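Local coordinates for protein dally-like, isoform A (Drosophila melanogaster, PDB 6XTZ) that binds Wnt and Hedgehog family proteins as a glypican of the cell surface, shielding the Wnt lipid so that signalling can act at a distance, at residues Y250-E264 with T497-A511. The protein carries 5 engineered substitutions. Residues are numbered along the deposited sequence; the frame is centred on the assembly and turned at random.
Sequences YCVNVIKGCLHYQHE and TTEHGSNPEFTGNPA
G257 meets the ring of F506 in the tightly packed middle of this contact: its CA lies 3.4 Å from F506 CE1, where any side chain would collide with the ring, and P510 CB closes in on the same glycine. Beside it, the amide of N503 works in both directions. ND2 donates to N253 O at 2.8 Å, approaching from the opposite face of that carbonyl to the helical donor G257 N, while OD1 accepts from E505 N in an Asx turn. Replacing N503 by alanine is likely to leave N253 O with only its helical donor and E505 N without its Asx acceptor. E505 sets its carboxylate at the Y250 ring edge and CG against V254 CG2. Within the all-helical glypican core, the loop 497–511 runs along helix 248–258 to the start of helix 263–283. N253, its CG anti to the carbonyl carbon (chi1 -76°), directs OD1 to T497 N at 3.0 Å; K256 is long enough to bring NZ to T497 O. Buried H260 suits its place doubly: NE2 accepts from G501 N at 3.0 Å while its carbons pack on P510 and A511. Toward solvent the fit slackens, and exposed, poorly ordered H500 merely lays its ring in an offset stack on H263, centroids 4.4 Å apart.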
loop_
_atom_site.group_PDB
_atom_site.type_symbol
_atom_site.label_atom_id
_atom_site.label_comp_id
_atom_site.label_asym_id
_atom_site.label_seq_id
_atom_site.Cartn_x
_atom_site.Cartn_y
_atom_site.Cartn_z
ATOM N N TYR A 250 -10.694 23.132 16.317
ATOM C CA TYR A 250 -10.177 24.248 15.535
ATOM C C TYR A 250 -8.829 23.897 14.915
ATOM O O TYR A 250 -8.603 24.127 13.721
ATOM C CB TYR A 250 -10.076 25.493 16.419
ATOM C CG TYR A 250 -9.461 26.705 15.754
ATOM C CD1 TYR A 250 -9.715 27.002 14.420
ATOM C CD2 TYR A 250 -8.642 27.568 16.472
ATOM C CE1 TYR A 250 -9.152 28.111 13.817
ATOM C CE2 TYR A 250 -8.081 28.681 15.879
ATOM C CZ TYR A 250 -8.338 28.948 14.552
ATOM O OH TYR A 250 -7.779 30.055 13.955
ATOM N N CYS A 251 -7.924 23.322 15.713
ATOM C CA CYS A 251 -6.633 22.895 15.181
ATOM C C CYS A 251 -6.803 21.832 14.101
ATOM O O CYS A 251 -6.145 21.893 13.055
ATOM C CB CYS A 251 -5.746 22.371 16.311
ATOM S SG CYS A 251 -4.127 21.762 15.779
ATOM N N VAL A 252 -7.678 20.850 14.336
ATOM C CA VAL A 252 -7.848 19.762 13.373
ATOM C C VAL A 252 -8.355 20.299 12.040
ATOM O O VAL A 252 -7.887 19.888 10.970
ATOM C CB VAL A 252 -8.785 18.679 13.941
ATOM C CG1 VAL A 252 -9.133 17.660 12.866
ATOM C CG2 VAL A 252 -8.138 17.991 15.133
ATOM N N ASN A 253 -9.310 21.231 12.080
ATOM C CA ASN A 253 -9.839 21.798 10.844
ATOM C C ASN A 253 -8.771 22.557 10.068
ATOM O O ASN A 253 -8.781 22.550 8.832
ATOM C CB ASN A 253 -11.023 22.715 11.149
ATOM C CG ASN A 253 -12.285 21.945 11.470
ATOM O OD1 ASN A 253 -12.488 20.835 10.977
ATOM N ND2 ASN A 253 -13.144 22.531 12.295
ATOM N N VAL A 254 -7.846 23.214 10.768
ATOM C CA VAL A 254 -6.797 23.965 10.086
ATOM C C VAL A 254 -5.811 23.014 9.418
ATOM O O VAL A 254 -5.459 23.183 8.244
ATOM C CB VAL A 254 -6.091 24.918 11.067
ATOM C CG1 VAL A 254 -4.903 25.591 10.395
ATOM C CG2 VAL A 254 -7.072 25.961 11.581
ATOM N N ILE A 255 -5.353 21.997 10.151
ATOM C CA ILE A 255 -4.406 21.047 9.574
ATOM C C ILE A 255 -5.054 20.271 8.434
ATOM O O ILE A 255 -4.407 19.977 7.422
ATOM C CB ILE A 255 -3.852 20.106 10.658
ATOM C CG1 ILE A 255 -3.371 20.907 11.869
ATOM C CG2 ILE A 255 -2.703 19.280 10.099
ATOM C CD1 ILE A 255 -2.205 21.818 11.573
ATOM N N LYS A 256 -6.339 19.930 8.573
ATOM C CA LYS A 256 -7.046 19.261 7.485
ATOM C C LYS A 256 -7.042 20.111 6.220
ATOM O O LYS A 256 -6.915 19.584 5.110
ATOM C CB LYS A 256 -8.481 18.931 7.899
ATOM C CG LYS A 256 -8.622 17.656 8.712
ATOM C CD LYS A 256 -10.078 17.222 8.791
ATOM C CE LYS A 256 -10.210 15.821 9.366
ATOM N NZ LYS A 256 -11.604 15.314 9.256
ATOM N N GLY A 257 -7.177 21.430 6.369
ATOM C CA GLY A 257 -7.125 22.298 5.205
ATOM C C GLY A 257 -5.726 22.422 4.635
ATOM O O GLY A 257 -5.540 22.412 3.416
ATOM N N CYS A 258 -4.723 22.548 5.509
ATOM C CA CYS A 258 -3.339 22.565 5.052
ATOM C C CYS A 258 -2.996 21.295 4.283
ATOM O O CYS A 258 -2.274 21.342 3.280
ATOM C CB CYS A 258 -2.394 22.739 6.242
ATOM S SG CYS A 258 -2.256 24.432 6.864
ATOM N N LEU A 259 -3.514 20.152 4.732
ATOM C CA LEU A 259 -3.243 18.863 4.108
ATOM C C LEU A 259 -4.417 18.368 3.269
ATOM O O LEU A 259 -4.564 17.159 3.063
ATOM C CB LEU A 259 -2.881 17.828 5.173
ATOM C CG LEU A 259 -1.805 18.230 6.184
ATOM C CD1 LEU A 259 -1.537 17.084 7.150
ATOM C CD2 LEU A 259 -0.526 18.653 5.477
ATOM N N HIS A 260 -5.256 19.281 2.776
ATOM C CA HIS A 260 -6.445 18.867 2.037
ATOM C C HIS A 260 -6.109 18.262 0.682
ATOM O O HIS A 260 -6.943 17.548 0.117
ATOM C CB HIS A 260 -7.398 20.049 1.854
ATOM C CG HIS A 260 -8.735 19.660 1.303
ATOM N ND1 HIS A 260 -9.571 18.770 1.943
ATOM C CD2 HIS A 260 -9.374 20.029 0.169
ATOM C CE1 HIS A 260 -10.672 18.614 1.229
ATOM N NE2 HIS A 260 -10.577 19.366 0.147
ATOM N N TYR A 261 -4.912 18.522 0.151
ATOM C CA TYR A 261 -4.502 17.887 -1.095
ATOM C C TYR A 261 -4.390 16.374 -0.966
ATOM O O TYR A 261 -4.233 15.691 -1.985
ATOM C CB TYR A 261 -3.170 18.473 -1.573
ATOM C CG TYR A 261 -1.996 18.208 -0.654
ATOM C CD1 TYR A 261 -1.698 19.072 0.393
ATOM C CD2 TYR A 261 -1.177 17.102 -0.843
ATOM C CE1 TYR A 261 -0.623 18.834 1.233
ATOM C CE2 TYR A 261 -0.102 16.857 -0.010
ATOM C CZ TYR A 261 0.171 17.724 1.026
ATOM O OH TYR A 261 1.242 17.479 1.853
ATOM N N GLN A 262 -4.467 15.839 0.251
ATOM C CA GLN A 262 -4.408 14.409 0.506
ATOM C C GLN A 262 -5.788 13.779 0.651
ATOM O O GLN A 262 -5.884 12.631 1.096
ATOM C CB GLN A 262 -3.589 14.138 1.769
ATOM C CG GLN A 262 -2.179 14.689 1.733
ATOM C CD GLN A 262 -1.498 14.624 3.086
ATOM O OE1 GLN A 262 -2.128 14.325 4.097
ATOM N NE2 GLN A 262 -0.203 14.908 3.109
ATOM N N HIS A 263 -6.852 14.499 0.287
ATOM C CA HIS A 263 -8.205 14.020 0.564
ATOM C C HIS A 263 -8.518 12.751 -0.218
ATOM O O HIS A 263 -8.850 11.714 0.368
ATOM C CB HIS A 263 -9.230 15.111 0.251
ATOM C CG HIS A 263 -10.622 14.763 0.675
ATOM N ND1 HIS A 263 -11.052 14.876 1.980
ATOM C CD2 HIS A 263 -11.678 14.290 -0.030
ATOM C CE1 HIS A 263 -12.316 14.497 2.059
ATOM N NE2 HIS A 263 -12.719 14.135 0.854
ATOM N N GLU A 264 -8.449 12.833 -1.552
ATOM C CA GLU A 264 -8.658 11.658 -2.391
ATOM C C GLU A 264 -7.650 10.567 -2.063
ATOM O O GLU A 264 -8.002 9.384 -1.987
ATOM C CB GLU A 264 -8.553 12.039 -3.868
ATOM C CG GLU A 264 -9.749 12.778 -4.437
ATOM C CD GLU A 264 -9.466 13.353 -5.813
ATOM O OE1 GLU A 264 -8.785 14.398 -5.891
ATOM O OE2 GLU A 264 -9.908 12.752 -6.816
ATOM N N THR A 497 -14.660 19.081 9.919
ATOM C CA THR A 497 -15.227 18.973 8.585
ATOM C C THR A 497 -14.758 17.703 7.886
ATOM O O THR A 497 -13.657 17.199 8.130
ATOM C CB THR A 497 -14.851 20.193 7.741
ATOM O OG1 THR A 497 -15.338 20.023 6.404
ATOM C CG2 THR A 497 -13.341 20.374 7.707
ATOM N N THR A 498 -15.621 17.180 7.011
ATOM C CA THR A 498 -15.290 16.037 6.172
ATOM C C THR A 498 -15.580 16.312 4.701
ATOM O O THR A 498 -15.558 15.377 3.891
ATOM C CB THR A 498 -16.053 14.785 6.622
ATOM O OG1 THR A 498 -17.460 15.056 6.623
ATOM C CG2 THR A 498 -15.618 14.366 8.019
ATOM N N GLU A 499 -15.850 17.563 4.340
ATOM C CA GLU A 499 -16.183 17.905 2.968
ATOM C C GLU A 499 -14.944 17.840 2.079
ATOM O O GLU A 499 -13.802 17.863 2.548
ATOM C CB GLU A 499 -16.800 19.303 2.901
ATOM C CG GLU A 499 -18.029 19.480 3.775
ATOM C CD GLU A 499 -19.226 18.708 3.259
ATOM O OE1 GLU A 499 -19.499 18.777 2.042
ATOM O OE2 GLU A 499 -19.891 18.027 4.068
ATOM N N HIS A 500 -15.187 17.760 0.775
ATOM C CA HIS A 500 -14.133 17.735 -0.234
ATOM C C HIS A 500 -14.236 19.025 -1.041
ATOM O O HIS A 500 -15.089 19.152 -1.922
ATOM C CB HIS A 500 -14.260 16.504 -1.126
ATOM C CG HIS A 500 -13.164 16.370 -2.139
ATOM N ND1 HIS A 500 -12.025 17.147 -2.116
ATOM C CD2 HIS A 500 -13.034 15.546 -3.205
ATOM C CE1 HIS A 500 -11.242 16.807 -3.125
ATOM N NE2 HIS A 500 -11.832 15.837 -3.801
ATOM N N GLY A 501 -13.368 19.983 -0.731
ATOM C CA GLY A 501 -13.326 21.250 -1.436
ATOM C C GLY A 501 -13.648 22.462 -0.588
ATOM O O GLY A 501 -13.594 23.585 -1.102
ATOM N N SER A 502 -13.986 22.279 0.687
ATOM C CA SER A 502 -14.316 23.388 1.568
ATOM C C SER A 502 -13.800 23.086 2.966
ATOM O O SER A 502 -13.499 21.939 3.308
ATOM C CB SER A 502 -15.827 23.649 1.607
ATOM O OG SER A 502 -16.522 22.559 2.191
ATOM N N ASN A 503 -13.702 24.146 3.773
ATOM C CA ASN A 503 -13.223 24.070 5.143
ATOM C C ASN A 503 -13.663 25.338 5.852
ATOM O O ASN A 503 -13.567 26.423 5.261
ATOM C CB ASN A 503 -11.697 23.928 5.196
ATOM C CG ASN A 503 -11.185 23.653 6.597
ATOM O OD1 ASN A 503 -11.152 24.543 7.446
ATOM N ND2 ASN A 503 -10.769 22.417 6.840
ATOM N N PRO A 504 -14.149 25.253 7.094
ATOM C CA PRO A 504 -14.619 26.467 7.783
ATOM C C PRO A 504 -13.529 27.497 8.022
ATOM O O PRO A 504 -13.845 28.678 8.205
ATOM C CB PRO A 504 -15.174 25.927 9.111
ATOM C CG PRO A 504 -15.430 24.475 8.863
ATOM C CD PRO A 504 -14.383 24.038 7.890
ATOM N N GLU A 505 -12.262 27.090 8.027
ATOM C CA GLU A 505 -11.147 27.988 8.287
ATOM C C GLU A 505 -10.489 28.491 7.010
ATOM O O GLU A 505 -9.443 29.144 7.080
ATOM C CB GLU A 505 -10.110 27.289 9.169
ATOM C CG GLU A 505 -10.693 26.710 10.443
ATOM C CD GLU A 505 -11.371 27.763 11.294
ATOM O OE1 GLU A 505 -10.888 28.914 11.309
ATOM O OE2 GLU A 505 -12.391 27.445 11.941
ATOM N N PHE A 506 -11.069 28.201 5.850
ATOM C CA PHE A 506 -10.520 28.616 4.569
ATOM C C PHE A 506 -11.627 29.226 3.724
ATOM O O PHE A 506 -12.771 28.762 3.756
ATOM C CB PHE A 506 -9.871 27.436 3.828
ATOM C CG PHE A 506 -8.655 26.880 4.516
ATOM C CD1 PHE A 506 -8.782 26.033 5.606
ATOM C CD2 PHE A 506 -7.385 27.194 4.065
ATOM C CE1 PHE A 506 -7.667 25.519 6.239
ATOM C CE2 PHE A 506 -6.263 26.681 4.692
ATOM C CZ PHE A 506 -6.405 25.842 5.780
ATOM N N THR A 507 -11.283 30.271 2.970
ATOM C CA THR A 507 -12.284 30.961 2.162
ATOM C C THR A 507 -12.763 30.077 1.016
ATOM O O THR A 507 -13.963 29.811 0.879
ATOM C CB THR A 507 -11.718 32.280 1.632
ATOM O OG1 THR A 507 -10.600 32.017 0.774
ATOM C CG2 THR A 507 -11.267 33.164 2.785
ATOM N N GLY A 508 -11.837 29.607 0.187
ATOM C CA GLY A 508 -12.197 28.750 -0.926
ATOM C C GLY A 508 -11.753 27.315 -0.737
ATOM O O GLY A 508 -11.854 26.767 0.365
ATOM N N ASN A 509 -11.259 26.699 -1.804
ATOM C CA ASN A 509 -10.765 25.330 -1.731
ATOM C C ASN A 509 -9.363 25.320 -1.132
ATOM O O ASN A 509 -8.442 25.883 -1.734
ATOM C CB ASN A 509 -10.750 24.693 -3.114
ATOM C CG ASN A 509 -10.281 23.250 -3.092
ATOM O OD1 ASN A 509 -10.283 22.597 -2.048
ATOM N ND2 ASN A 509 -9.875 22.744 -4.251
ATOM N N PRO A 510 -9.156 24.700 0.033
ATOM C CA PRO A 510 -7.811 24.691 0.634
ATOM C C PRO A 510 -6.762 24.010 -0.225
ATOM O O PRO A 510 -5.572 24.315 -0.077
ATOM C CB PRO A 510 -8.017 23.936 1.956
ATOM C CG PRO A 510 -9.486 24.013 2.223
ATOM C CD PRO A 510 -10.149 24.021 0.881
ATOM N N ALA A 511 -7.155 23.104 -1.115
ATOM C CA ALA A 511 -6.215 22.422 -1.994
ATOM C C ALA A 511 -6.092 23.202 -3.296
ATOM O O ALA A 511 -7.090 23.423 -3.991
ATOM C CB ALA A 511 -6.669 20.988 -2.262
HETATM O O HOH W 1 -4.087 21.445 0.529
#